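Local atomic coordinates of beta-lactamase (Nostoc sp., PDB entry 6NHS), a protein that probably hydrolyses the amide bond of beta-lactam antibiotics as a class D serine beta-lactamase. Residues S36-D41 and K45-H50; K162-F167 and I214-G219; G219-E222 and V227-F230. All blocks are in the same frame, centred on the assembly; numbering follows the deposited sequence.

In the fold
All three contacts involve the main, six-stranded antiparallel sheet of the penicillin-recognising fold, whose order runs 46-50, 35-41, 226-236, 213-223, 198-207, 191-194. Contact 1 comes first in the chain and closes the sheet's edge with a hairpin. Contact 2 then sets helix 161-172 against strand 213-223, and contact 3 continues along that strand from G219 into the hairpin with strand 226-236. Their centres lie about 10 to 11 Å apart. I165 of the helix reaches L38, Y40, F229 and F230, tying contact 2 to both hairpins, while Y40 N lies 2.7 Å from F229 O where strands 35-41 and 226-236 adjoin. The helix thus covers one sheet face, I165 being the shared apolar residue.

Contact 1. Residues S36-D41 and K45-H50; sequences SILIYD and KKFYEH
L38, Y40 and F47 form an apolar cluster on one side of two neighbouring strands. Reaching diagonally, L38 brings its CD1 within 3.5 Å of F47 CD1 and also beside CB of E49. Y40, directly opposite F47 in a non-hydrogen-bonded pair, places its CD1 over one face of the F47 ring, toward the rim, 3.6 Å from F47 CE1. The two rings are oblique, with planes 44° apart. With CG anti to the backbone N (chi1 179°), the Y40 ring runs past F47 as far as K45, where Y40 OH is 3.4 Å from K45 CA; a long aromatic residue suits this reach. I165 of helix 161-172 packs on L38 and Y40 from the same side. I37, I39, D41, K46, Y48 and H50 occupy the other face, where the beta-branched I39 meets Y48 through their CB atoms and the C-terminal helix 239-255 covers both isoleucines. The strands are the arms of an antiparallel beta hairpin at the edge of the beta-lactamase sheet. Its hydrogen-bonded pairs are I37 with H50, I39 with Y48 and D41 with K46; I39 N to Y48 O spans 2.8 Å, whereas K46 N to D41 O is longer at 3.3 Å. Near the turn, a G1 beta bulge sets K45 and K46 opposite D41. The D41 carboxylate is hydrogen-bonded both to N44 (through OD2) in its own hairpin's turn and to N226 (through OD1) at the start of the neighbouring strand 226-236. At the far end, E49 OE1 accepts a hydrogen bond from N55, while E49 CB lies 3.2 Å from I37 O.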
ATOM      1  N   SER A  36      11.707  -3.617   9.053  1.00 36.34           N
ATOM      2  CA  SER A  36      11.002  -2.999  10.163  1.00 36.38           C
ATOM      3  C   SER A  36       9.522  -3.315  10.058  1.00 36.56           C
ATOM      4  O   SER A  36       9.022  -3.730   9.007  1.00 34.33           O
ATOM      5  CB  SER A  36      11.202  -1.480  10.178  1.00 37.93           C
ATOM      6  OG  SER A  36      10.715  -0.904   8.976  1.00 34.50           O
ATOM      7  N   ILE A  37       8.817  -3.090  11.161  1.00 36.27           N
ATOM      8  CA  ILE A  37       7.361  -3.132  11.149  1.00 34.67           C
ATOM      9  C   ILE A  37       6.852  -2.150  12.187  1.00 34.83           C
ATOM     10  O   ILE A  37       7.475  -1.948  13.236  1.00 36.13           O
ATOM     11  CB  ILE A  37       6.806  -4.556  11.388  1.00 35.33           C
ATOM     12  CG1 ILE A  37       5.293  -4.586  11.151  1.00 34.40           C
ATOM     13  CG2 ILE A  37       7.135  -5.051  12.791  1.00 37.11           C
ATOM     14  CD1 ILE A  37       4.680  -5.979  11.156  1.00 35.09           C
ATOM     15  N   LEU A  38       5.732  -1.516  11.872  1.00 33.64           N
ATOM     16  CA  LEU A  38       5.037  -0.630  12.788  1.00 33.75           C
ATOM     17  C   LEU A  38       3.578  -1.049  12.832  1.00 37.25           C
ATOM     18  O   LEU A  38       2.941  -1.192  11.784  1.00 34.86           O
ATOM     19  CB  LEU A  38       5.166   0.829  12.340  1.00 32.96           C
ATOM     20  CG  LEU A  38       4.618   1.888  13.288  1.00 38.39           C
ATOM     21  CD1 LEU A  38       5.372   1.860  14.610  1.00 39.45           C
ATOM     22  CD2 LEU A  38       4.718   3.260  12.637  1.00 36.37           C
ATOM     23  N   ILE A  39       3.053  -1.264  14.034  1.00 34.29           N
ATOM     24  CA  ILE A  39       1.651  -1.622  14.217  1.00 34.37           C
ATOM     25  C   ILE A  39       1.024  -0.606  15.159  1.00 35.17           C
ATOM     26  O   ILE A  39       1.609  -0.272  16.196  1.00 36.85           O
ATOM     27  CB  ILE A  39       1.489  -3.057  14.753  1.00 38.70           C
ATOM     28  CG1 ILE A  39       2.072  -4.064  13.757  1.00 35.22           C
ATOM     29  CG2 ILE A  39       0.022  -3.382  14.982  1.00 35.51           C
ATOM     30  CD1 ILE A  39       2.095  -5.485  14.277  1.00 36.73           C
ATOM     31  N   TYR A  40      -0.150  -0.096  14.788  1.00 33.79           N
ATOM     32  CA  TYR A  40      -0.847   0.912  15.580  1.00 35.46           C
ATOM     33  C   TYR A  40      -2.197   0.366  16.023  1.00 36.56           C
ATOM     34  O   TYR A  40      -3.054   0.054  15.184  1.00 33.45           O
ATOM     35  CB  TYR A  40      -1.025   2.212  14.793  1.00 35.92           C
ATOM     36  CG  TYR A  40      -1.766   3.276  15.567  1.00 39.21           C
ATOM     37  CD1 TYR A  40      -1.216   3.829  16.714  1.00 42.01           C
ATOM     38  CD2 TYR A  40      -3.013   3.729  15.153  1.00 38.48           C
ATOM     39  CE1 TYR A  40      -1.884   4.798  17.435  1.00 44.57           C
ATOM     40  CE2 TYR A  40      -3.691   4.701  15.866  1.00 38.64           C
ATOM     41  CZ  TYR A  40      -3.117   5.232  17.007  1.00 41.79           C
ATOM     42  OH  TYR A  40      -3.772   6.203  17.728  1.00 42.36           O
ATOM     43  N   ASP A  41      -2.378   0.266  17.338  1.00 35.67           N
ATOM     44  CA  ASP A  41      -3.622  -0.179  17.964  1.00 37.53           C
ATOM     45  C   ASP A  41      -4.544   1.031  18.079  1.00 40.93           C
ATOM     46  O   ASP A  41      -4.276   1.951  18.860  1.00 39.01           O
ATOM     47  CB  ASP A  41      -3.300  -0.796  19.327  1.00 38.49           C
ATOM     48  CG  ASP A  41      -4.530  -1.248  20.111  1.00 39.71           C
ATOM     49  OD1 ASP A  41      -5.646  -0.717  19.930  1.00 39.21           O
ATOM     50  OD2 ASP A  41      -4.355  -2.144  20.960  1.00 41.42           O
ATOM     51  N   LYS A  45      -4.582   3.501  21.133  1.00 40.03           N
ATOM     52  CA  LYS A  45      -3.649   4.532  20.676  1.00 42.92           C
ATOM     53  C   LYS A  45      -2.210   4.181  21.053  1.00 43.37           C
ATOM     54  O   LYS A  45      -1.464   5.000  21.597  1.00 41.02           O
ATOM     55  CB  LYS A  45      -4.050   5.905  21.221  1.00 46.78           C
ATOM     56  CG  LYS A  45      -5.477   6.289  20.863  1.00 49.38           C
ATOM     57  CD  LYS A  45      -5.785   7.752  21.122  1.00 52.41           C
ATOM     58  CE  LYS A  45      -6.981   8.176  20.273  1.00 55.48           C
ATOM     59  NZ  LYS A  45      -7.435   9.561  20.555  1.00 59.41           N
ATOM     60  N   LYS A  46      -1.823   2.943  20.749  1.00 38.25           N
ATOM     61  CA  LYS A  46      -0.536   2.397  21.150  1.00 41.94           C
ATOM     62  C   LYS A  46       0.187   1.807  19.948  1.00 40.23           C
ATOM     63  O   LYS A  46      -0.442   1.227  19.057  1.00 36.99           O
ATOM     64  CB  LYS A  46      -0.707   1.321  22.238  1.00 47.61           C
ATOM     65  CG  LYS A  46       0.609   0.750  22.734  1.00 55.07           C
ATOM     66  CD  LYS A  46       0.468   0.037  24.061  1.00 60.75           C
ATOM     67  CE  LYS A  46       1.829  -0.424  24.552  1.00 65.89           C
ATOM     68  NZ  LYS A  46       1.748  -1.109  25.869  1.00 71.79           N
ATOM     69  N   PHE A  47       1.511   1.952  19.935  1.00 37.24           N
ATOM     70  CA  PHE A  47       2.369   1.410  18.891  1.00 40.16           C
ATOM     71  C   PHE A  47       3.099   0.160  19.364  1.00 40.35           C
ATOM     72  O   PHE A  47       3.439   0.025  20.540  1.00 37.20           O
ATOM     73  CB  PHE A  47       3.417   2.430  18.447  1.00 42.74           C
ATOM     74  CG  PHE A  47       2.892   3.484  17.538  1.00 47.87           C
ATOM     75  CD1 PHE A  47       2.589   3.191  16.221  1.00 48.88           C
ATOM     76  CD2 PHE A  47       2.725   4.780  17.987  1.00 51.94           C
ATOM     77  CE1 PHE A  47       2.119   4.167  15.371  1.00 50.27           C
ATOM     78  CE2 PHE A  47       2.259   5.755  17.134  1.00 54.05           C
ATOM     79  CZ  PHE A  47       1.952   5.450  15.830  1.00 51.78           C
ATOM     80  N   TYR A  48       3.348  -0.743  18.419  1.00 38.54           N
ATOM     81  CA  TYR A  48       4.275  -1.855  18.572  1.00 38.24           C
ATOM     82  C   TYR A  48       5.177  -1.843  17.351  1.00 39.06           C
ATOM     83  O   TYR A  48       4.700  -1.625  16.233  1.00 38.27           O
ATOM     84  CB  TYR A  48       3.546  -3.207  18.683  1.00 38.28           C
ATOM     85  CG  TYR A  48       2.510  -3.250  19.781  1.00 40.27           C
ATOM     86  CD1 TYR A  48       2.853  -3.642  21.065  1.00 40.25           C
ATOM     87  CD2 TYR A  48       1.190  -2.898  19.533  1.00 40.50           C
ATOM     88  CE1 TYR A  48       1.918  -3.677  22.075  1.00 44.08           C
ATOM     89  CE2 TYR A  48       0.243  -2.930  20.543  1.00 42.77           C
ATOM     90  CZ  TYR A  48       0.619  -3.321  21.811  1.00 45.96           C
ATOM     91  OH  TYR A  48      -0.307  -3.366  22.824  1.00 48.68           O
ATOM     92  N   GLU A  49       6.479  -2.046  17.546  1.00 38.65           N
ATOM     93  CA  GLU A  49       7.348  -1.901  16.386  1.00 39.49           C
ATOM     94  C   GLU A  49       8.633  -2.691  16.561  1.00 39.39           C
ATOM     95  O   GLU A  49       9.021  -3.063  17.671  1.00 39.85           O
ATOM     96  CB  GLU A  49       7.670  -0.427  16.101  1.00 40.03           C
ATOM     97  CG  GLU A  49       8.460   0.251  17.174  1.00 40.56           C
ATOM     98  CD  GLU A  49       8.700   1.731  16.903  1.00 42.28           C
ATOM     99  OE1 GLU A  49       8.777   2.146  15.722  1.00 43.47           O
ATOM    100  OE2 GLU A  49       8.816   2.480  17.887  1.00 42.58           O
ATOM    101  N   HIS A  50       9.272  -2.949  15.424  1.00 34.97           N
ATOM    102  CA  HIS A  50      10.646  -3.421  15.342  1.00 37.09           C
ATOM    103  C   HIS A  50      11.403  -2.479  14.423  1.00 36.43           C
ATOM    104  O   HIS A  50      10.899  -2.128  13.350  1.00 35.94           O
ATOM    105  CB  HIS A  50      10.732  -4.846  14.797  1.00 40.03           C
ATOM    106  CG  HIS A  50      12.092  -5.209  14.289  1.00 42.41           C
ATOM    107  ND1 HIS A  50      13.178  -5.381  15.122  1.00 44.22           N
ATOM    108  CD2 HIS A  50      12.543  -5.430  13.032  1.00 41.76           C
ATOM    109  CE1 HIS A  50      14.239  -5.691  14.397  1.00 44.65           C
ATOM    110  NE2 HIS A  50      13.881  -5.724  13.125  1.00 44.35           N
TER

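Contact 2. Residues K162-F167 and I214-G219; sequences KQQIEF and IGWFVG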
ATOM      1  N   LYS A 162       5.824   5.056   9.038  1.00 28.46           N
ATOM      2  CA  LYS A 162       4.962   5.886   9.880  1.00 29.12           C
ATOM      3  C   LYS A 162       3.928   6.647   9.057  1.00 28.20           C
ATOM      4  O   LYS A 162       2.763   6.751   9.456  1.00 31.37           O
ATOM      5  CB  LYS A 162       5.804   6.874  10.697  1.00 30.78           C
ATOM      6  CG  LYS A 162       6.360   6.313  11.985  1.00 40.88           C
ATOM      7  CD  LYS A 162       7.144   7.370  12.745  1.00 44.29           C
ATOM      8  CE  LYS A 162       7.440   6.920  14.154  1.00 51.62           C
ATOM      9  NZ  LYS A 162       8.278   7.913  14.864  1.00 54.68           N
ATOM     10  N   GLN A 163       4.341   7.199   7.910  1.00 28.63           N
ATOM     11  CA  GLN A 163       3.412   7.954   7.070  1.00 28.10           C
ATOM     12  C   GLN A 163       2.405   7.045   6.371  1.00 29.92           C
ATOM     13  O   GLN A 163       1.278   7.474   6.088  1.00 26.45           O
ATOM     14  CB  GLN A 163       4.195   8.793   6.055  1.00 26.00           C
ATOM     15  CG  GLN A 163       4.977   9.965   6.700  1.00 27.01           C
ATOM     16  CD  GLN A 163       6.028  10.548   5.775  1.00 33.95           C
ATOM     17  OE1 GLN A 163       6.333   9.981   4.723  1.00 28.97           O
ATOM     18  NE2 GLN A 163       6.592  11.691   6.164  1.00 32.27           N
ATOM     19  N   GLN A 164       2.778   5.795   6.083  1.00 27.25           N
ATOM     20  CA  GLN A 164       1.778   4.836   5.615  1.00 26.83           C
ATOM     21  C   GLN A 164       0.688   4.654   6.663  1.00 27.75           C
ATOM     22  O   GLN A 164      -0.507   4.689   6.345  1.00 27.09           O
ATOM     23  CB  GLN A 164       2.440   3.499   5.276  1.00 26.95           C
ATOM     24  CG  GLN A 164       3.450   3.570   4.124  1.00 25.10           C
ATOM     25  CD  GLN A 164       2.841   3.215   2.782  1.00 28.05           C
ATOM     26  OE1 GLN A 164       1.637   3.373   2.570  1.00 26.29           O
ATOM     27  NE2 GLN A 164       3.676   2.731   1.861  1.00 25.70           N
ATOM     28  N   ILE A 165       1.093   4.476   7.925  1.00 26.47           N
ATOM     29  CA  ILE A 165       0.139   4.331   9.024  1.00 32.79           C
ATOM     30  C   ILE A 165      -0.759   5.560   9.117  1.00 31.06           C
ATOM     31  O   ILE A 165      -1.989   5.450   9.182  1.00 28.87           O
ATOM     32  CB  ILE A 165       0.887   4.091  10.350  1.00 36.94           C
ATOM     33  CG1 ILE A 165       1.710   2.804  10.288  1.00 40.62           C
ATOM     34  CG2 ILE A 165      -0.090   4.050  11.516  1.00 35.77           C
ATOM     35  CD1 ILE A 165       0.877   1.568  10.318  1.00 37.63           C
ATOM     36  N   GLU A 166      -0.152   6.751   9.139  1.00 27.71           N
ATOM     37  CA  GLU A 166      -0.933   7.978   9.272  1.00 29.86           C
ATOM     38  C   GLU A 166      -1.962   8.099   8.155  1.00 28.85           C
ATOM     39  O   GLU A 166      -3.128   8.425   8.406  1.00 27.18           O
ATOM     40  CB  GLU A 166       0.005   9.191   9.288  1.00 33.34           C
ATOM     41  CG  GLU A 166      -0.670  10.515   8.998  1.00 41.33           C
ATOM     42  CD  GLU A 166      -1.328  11.136  10.211  1.00 51.90           C
ATOM     43  OE1 GLU A 166      -1.730  10.393  11.135  1.00 53.49           O
ATOM     44  OE2 GLU A 166      -1.434  12.381  10.241  1.00 58.02           O
ATOM     45  N   PHE A 167      -1.551   7.811   6.919  1.00 27.47           N
ATOM     46  CA  PHE A 167      -2.464   7.864   5.784  1.00 28.02           C
ATOM     47  C   PHE A 167      -3.619   6.877   5.959  1.00 28.05           C
ATOM     48  O   PHE A 167      -4.790   7.239   5.800  1.00 28.35           O
ATOM     49  CB  PHE A 167      -1.669   7.602   4.492  1.00 27.46           C
ATOM     50  CG  PHE A 167      -2.516   7.204   3.307  1.00 27.35           C
ATOM     51  CD1 PHE A 167      -3.513   8.040   2.830  1.00 25.55           C
ATOM     52  CD2 PHE A 167      -2.294   5.999   2.655  1.00 26.08           C
ATOM     53  CE1 PHE A 167      -4.289   7.672   1.742  1.00 23.36           C
ATOM     54  CE2 PHE A 167      -3.066   5.626   1.568  1.00 26.57           C
ATOM     55  CZ  PHE A 167      -4.058   6.469   1.109  1.00 25.28           C
ATOM     56  N   ILE A 214      13.275  -2.839  -2.169  1.00 36.65           N
ATOM     57  CA  ILE A 214      12.494  -2.555  -0.970  1.00 35.79           C
ATOM     58  C   ILE A 214      11.167  -3.294  -1.071  1.00 34.48           C
ATOM     59  O   ILE A 214      10.473  -3.199  -2.091  1.00 33.77           O
ATOM     60  CB  ILE A 214      12.271  -1.044  -0.788  1.00 34.82           C
ATOM     61  CG1 ILE A 214      13.616  -0.327  -0.631  1.00 35.39           C
ATOM     62  CG2 ILE A 214      11.348  -0.772   0.399  1.00 34.23           C
ATOM     63  CD1 ILE A 214      14.389  -0.739   0.607  1.00 34.47           C
ATOM     64  N   GLY A 215      10.817  -4.025  -0.018  1.00 32.76           N
ATOM     65  CA  GLY A 215       9.553  -4.742   0.058  1.00 29.46           C
ATOM     66  C   GLY A 215       8.607  -4.048   1.039  1.00 30.96           C
ATOM     67  O   GLY A 215       9.034  -3.602   2.098  1.00 30.36           O
ATOM     68  N   TRP A 216       7.336  -3.983   0.668  1.00 29.10           N
ATOM     69  CA  TRP A 216       6.307  -3.399   1.515  1.00 30.76           C
ATOM     70  C   TRP A 216       5.166  -4.386   1.732  1.00 29.89           C
ATOM     71  O   TRP A 216       4.826  -5.172   0.842  1.00 29.93           O
ATOM     72  CB  TRP A 216       5.667  -2.164   0.894  1.00 28.16           C
ATOM     73  CG  TRP A 216       6.403  -0.872   0.830  1.00 28.15           C
ATOM     74  CD1 TRP A 216       6.992  -0.325  -0.274  1.00 26.72           C
ATOM     75  CD2 TRP A 216       6.524   0.100   1.871  1.00 27.98           C
ATOM     76  NE1 TRP A 216       7.501   0.913   0.024  1.00 25.79           N
ATOM     77  CE2 TRP A 216       7.230   1.199   1.336  1.00 27.36           C
ATOM     78  CE3 TRP A 216       6.129   0.136   3.216  1.00 26.75           C
ATOM     79  CZ2 TRP A 216       7.554   2.327   2.099  1.00 28.09           C
ATOM     80  CZ3 TRP A 216       6.445   1.261   3.971  1.00 26.61           C
ATOM     81  CH2 TRP A 216       7.156   2.340   3.409  1.00 27.12           C
ATOM     82  N   PHE A 217       4.534  -4.287   2.902  1.00 28.82           N
ATOM     83  CA  PHE A 217       3.157  -4.748   3.083  1.00 28.57           C
ATOM     84  C   PHE A 217       2.509  -3.802   4.085  1.00 31.73           C
ATOM     85  O   PHE A 217       2.951  -3.732   5.238  1.00 27.84           O
ATOM     86  CB  PHE A 217       3.098  -6.200   3.570  1.00 28.85           C
ATOM     87  CG  PHE A 217       1.701  -6.786   3.598  1.00 30.76           C
ATOM     88  CD1 PHE A 217       0.830  -6.606   2.528  1.00 32.19           C
ATOM     89  CD2 PHE A 217       1.266  -7.530   4.687  1.00 34.16           C
ATOM     90  CE1 PHE A 217      -0.452  -7.148   2.549  1.00 34.33           C
ATOM     91  CE2 PHE A 217      -0.016  -8.086   4.711  1.00 33.28           C
ATOM     92  CZ  PHE A 217      -0.872  -7.892   3.640  1.00 33.64           C
ATOM     93  N   VAL A 218       1.503  -3.040   3.643  1.00 26.36           N
ATOM     94  CA  VAL A 218       0.840  -2.062   4.498  1.00 25.51           C
ATOM     95  C   VAL A 218      -0.660  -2.303   4.435  1.00 25.50           C
ATOM     96  O   VAL A 218      -1.176  -2.851   3.459  1.00 25.51           O
ATOM     97  CB  VAL A 218       1.175  -0.600   4.095  1.00 25.58           C
ATOM     98  CG1 VAL A 218       2.664  -0.438   3.891  1.00 26.87           C
ATOM     99  CG2 VAL A 218       0.418  -0.196   2.829  1.00 28.24           C
ATOM    100  N   GLY A 219      -1.360  -1.907   5.493  1.00 27.45           N
ATOM    101  CA  GLY A 219      -2.800  -2.123   5.533  1.00 25.99           C
ATOM    102  C   GLY A 219      -3.311  -2.050   6.959  1.00 28.51           C
ATOM    103  O   GLY A 219      -2.736  -1.361   7.801  1.00 28.19           O
TER
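In the penicillin-recognising fold of serine beta-lactamases, helices pack on a central antiparallel sheet, and here helix 161-172 meets strand 213-223 through one side chain, Q164, directed at W216 and V218. The contact is small but wholly buried. Successive inward-facing strand positions supply the tryptophan and the valine, giving the glutamine a broad flat surface beside a compact branched one. A turn about the CB-CG bond (chi2 -95°) bends the Q164 chain and lays its amide along the strand direction, NE2 toward W216 and OE1 toward V218. NE2 consequently lies over the six-membered ring of the W216 indole, 3.6 Å above the plane. The amide is steeply inclined to the indole, their planes being 71° apart, so it meets the ring through its nitrogen end and does not lie flat on it. Aliphatic CG adds to the same contact, 3.8 Å from W216 CZ3. A glutamine is apt here because its methylene carbons pack like a hydrocarbon while its amide keeps a polar partner: NE2 is hydrogen-bonded to OG1 of T64, which follows S63. If S63 and K66 form the SxxK motif of this family, as the sequence pattern suggests, Q164 lies in the layer just behind the probable active-site serine. W216 is fixed in turn by a hydrogen bond from NE1 to the carbonyl of L60, and its ring also touches T64. V218 fills the side next to the amide: CG1 is 3.8 Å from Q164 CD, and CG2 is 3.8 Å from Q164 OE1.

Contact 3. Residues G219-E222 and V227-F230; sequences GYLE and VYFF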
ATOM      1  N   GLY A 219      -1.360  -1.907   5.493  1.00 27.45           N
ATOM      2  CA  GLY A 219      -2.800  -2.123   5.533  1.00 25.99           C
ATOM      3  C   GLY A 219      -3.311  -2.050   6.959  1.00 28.51           C
ATOM      4  O   GLY A 219      -2.736  -1.361   7.801  1.00 28.19           O
ATOM      5  N   TYR A 220      -4.409  -2.766   7.211  1.00 29.70           N
ATOM      6  CA  TYR A 220      -4.929  -2.809   8.567  1.00 31.17           C
ATOM      7  C   TYR A 220      -5.776  -4.056   8.772  1.00 31.67           C
ATOM      8  O   TYR A 220      -6.375  -4.595   7.836  1.00 31.17           O
ATOM      9  CB  TYR A 220      -5.730  -1.546   8.919  1.00 27.75           C
ATOM     10  CG  TYR A 220      -6.952  -1.258   8.066  1.00 31.58           C
ATOM     11  CD1 TYR A 220      -8.195  -1.782   8.400  1.00 34.67           C
ATOM     12  CD2 TYR A 220      -6.868  -0.431   6.949  1.00 31.66           C
ATOM     13  CE1 TYR A 220      -9.319  -1.504   7.639  1.00 33.85           C
ATOM     14  CE2 TYR A 220      -7.989  -0.145   6.183  1.00 30.57           C
ATOM     15  CZ  TYR A 220      -9.209  -0.683   6.533  1.00 34.10           C
ATOM     16  OH  TYR A 220     -10.331  -0.409   5.784  1.00 34.71           O
ATOM     17  N   LEU A 221      -5.814  -4.492  10.022  1.00 32.58           N
ATOM     18  CA  LEU A 221      -6.514  -5.691  10.442  1.00 35.05           C
ATOM     19  C   LEU A 221      -7.678  -5.289  11.332  1.00 36.13           C
ATOM     20  O   LEU A 221      -7.492  -4.543  12.300  1.00 36.63           O
ATOM     21  CB  LEU A 221      -5.563  -6.623  11.193  1.00 33.90           C
ATOM     22  CG  LEU A 221      -6.165  -7.837  11.889  1.00 34.93           C
ATOM     23  CD1 LEU A 221      -6.659  -8.857  10.850  1.00 31.55           C
ATOM     24  CD2 LEU A 221      -5.135  -8.443  12.839  1.00 34.08           C
ATOM     25  N   GLU A 222      -8.873  -5.770  10.999  1.00 33.37           N
ATOM     26  CA  GLU A 222     -10.044  -5.606  11.850  1.00 34.65           C
ATOM     27  C   GLU A 222     -10.274  -6.901  12.617  1.00 37.34           C
ATOM     28  O   GLU A 222     -10.545  -7.946  12.014  1.00 35.22           O
ATOM     29  CB  GLU A 222     -11.279  -5.235  11.030  1.00 37.54           C
ATOM     30  CG  GLU A 222     -11.219  -3.833  10.432  1.00 41.31           C
ATOM     31  CD  GLU A 222     -12.349  -3.581   9.448  1.00 48.67           C
ATOM     32  OE1 GLU A 222     -12.859  -4.563   8.872  1.00 51.18           O
ATOM     33  OE2 GLU A 222     -12.726  -2.407   9.254  1.00 52.76           O
ATOM     34  N   VAL A 227      -8.996  -2.040  15.428  1.00 36.48           N
ATOM     35  CA  VAL A 227      -8.321  -1.941  14.140  1.00 33.17           C
ATOM     36  C   VAL A 227      -6.831  -1.808  14.406  1.00 33.15           C
ATOM     37  O   VAL A 227      -6.411  -0.940  15.180  1.00 33.63           O
ATOM     38  CB  VAL A 227      -8.827  -0.749  13.304  1.00 34.69           C
ATOM     39  CG1 VAL A 227      -8.071  -0.668  11.979  1.00 31.11           C
ATOM     40  CG2 VAL A 227     -10.327  -0.856  13.068  1.00 33.01           C
ATOM     41  N   TYR A 228      -6.038  -2.665  13.777  1.00 33.15           N
ATOM     42  CA  TYR A 228      -4.588  -2.644  13.912  1.00 33.17           C
ATOM     43  C   TYR A 228      -3.994  -2.268  12.559  1.00 30.86           C
ATOM     44  O   TYR A 228      -3.971  -3.086  11.633  1.00 30.21           O
ATOM     45  CB  TYR A 228      -4.071  -3.995  14.400  1.00 32.68           C
ATOM     46  CG  TYR A 228      -4.748  -4.454  15.670  1.00 37.66           C
ATOM     47  CD1 TYR A 228      -5.908  -5.221  15.627  1.00 37.42           C
ATOM     48  CD2 TYR A 228      -4.244  -4.099  16.914  1.00 35.85           C
ATOM     49  CE1 TYR A 228      -6.534  -5.633  16.792  1.00 39.33           C
ATOM     50  CE2 TYR A 228      -4.862  -4.506  18.084  1.00 39.48           C
ATOM     51  CZ  TYR A 228      -6.007  -5.276  18.015  1.00 40.51           C
ATOM     52  OH  TYR A 228      -6.630  -5.679  19.172  1.00 42.04           O
ATOM     53  N   PHE A 229      -3.543  -1.025  12.444  1.00 30.70           N
ATOM     54  CA  PHE A 229      -2.856  -0.567  11.244  1.00 30.27           C
ATOM     55  C   PHE A 229      -1.417  -1.061  11.268  1.00 32.57           C
ATOM     56  O   PHE A 229      -0.782  -1.096  12.325  1.00 35.16           O
ATOM     57  CB  PHE A 229      -2.896   0.963  11.160  1.00 28.77           C
ATOM     58  CG  PHE A 229      -4.292   1.525  11.140  1.00 33.67           C
ATOM     59  CD1 PHE A 229      -4.965   1.705   9.935  1.00 30.23           C
ATOM     60  CD2 PHE A 229      -4.941   1.858  12.322  1.00 32.68           C
ATOM     61  CE1 PHE A 229      -6.264   2.213   9.907  1.00 30.13           C
ATOM     62  CE2 PHE A 229      -6.237   2.370  12.307  1.00 34.82           C
ATOM     63  CZ  PHE A 229      -6.904   2.541  11.094  1.00 33.41           C
ATOM     64  N   PHE A 230      -0.903  -1.456  10.104  1.00 31.89           N
ATOM     65  CA  PHE A 230       0.452  -1.984  10.033  1.00 30.27           C
ATOM     66  C   PHE A 230       1.163  -1.487   8.782  1.00 30.88           C
ATOM     67  O   PHE A 230       0.541  -1.199   7.755  1.00 28.20           O
ATOM     68  CB  PHE A 230       0.474  -3.521  10.064  1.00 28.32           C
ATOM     69  CG  PHE A 230      -0.260  -4.167   8.915  1.00 30.22           C
ATOM     70  CD1 PHE A 230       0.374  -4.387   7.701  1.00 27.69           C
ATOM     71  CD2 PHE A 230      -1.579  -4.571   9.057  1.00 30.05           C
ATOM     72  CE1 PHE A 230      -0.299  -4.983   6.643  1.00 26.00           C
ATOM     73  CE2 PHE A 230      -2.259  -5.173   7.994  1.00 29.85           C
ATOM     74  CZ  PHE A 230      -1.615  -5.376   6.793  1.00 28.06           C
TER
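Strands 219-222 and 227-230 run antiparallel, 159° between their directions and their axes approaching to 4.4 Å, with hydrogen-bonded pairs at G219 with F230 and L221 with Y228. The L221 and Y228 amides exchange bonds of 2.8 Å each way, L221 N to Y228 O and Y228 N to L221 O. Their carbonyls are approached differently: Y228 N lies in the plane of the L221 carbonyl, whereas L221 N stands 37° out of the Y228 one. The F230 ring folds back over the partner strand. Its CG lies between the backbone N and the carbonyl carbon (chi1 61°), which carries the ring across G219; G219 CA makes a CH-pi contact 4.0 Å from the ring centroid, over the face. Glycine suits this position doubly: with no side chain it lets the ring lie directly on its backbone, and its backbone angles are ones that crowd any CB against the preceding carbonyl. F217 meets the F230 ring from farther back on strand 213-223. These strands form the central beta hairpin of the beta-lactamase sheet, flanked by strands 35-41 and 198-207. On the face turned to helix 161-172, Y220 and F229 extend alongside one another in the same direction, with Y220 CB 3.5 Å from F229 CD1 and the rings oblique. V227 completes this group: its CG1 lies 3.8 Å from Y220 CD1 and also over one face of the F229 ring. I165 and L168 of the helix cover F229, while H172 meets the Y220 ring edge-to-face. Farther out, E222 lays its aliphatic CG alongside V227 CG2, and its extended chain carries OE1 to a salt bridge with R201 on the adjoining strand.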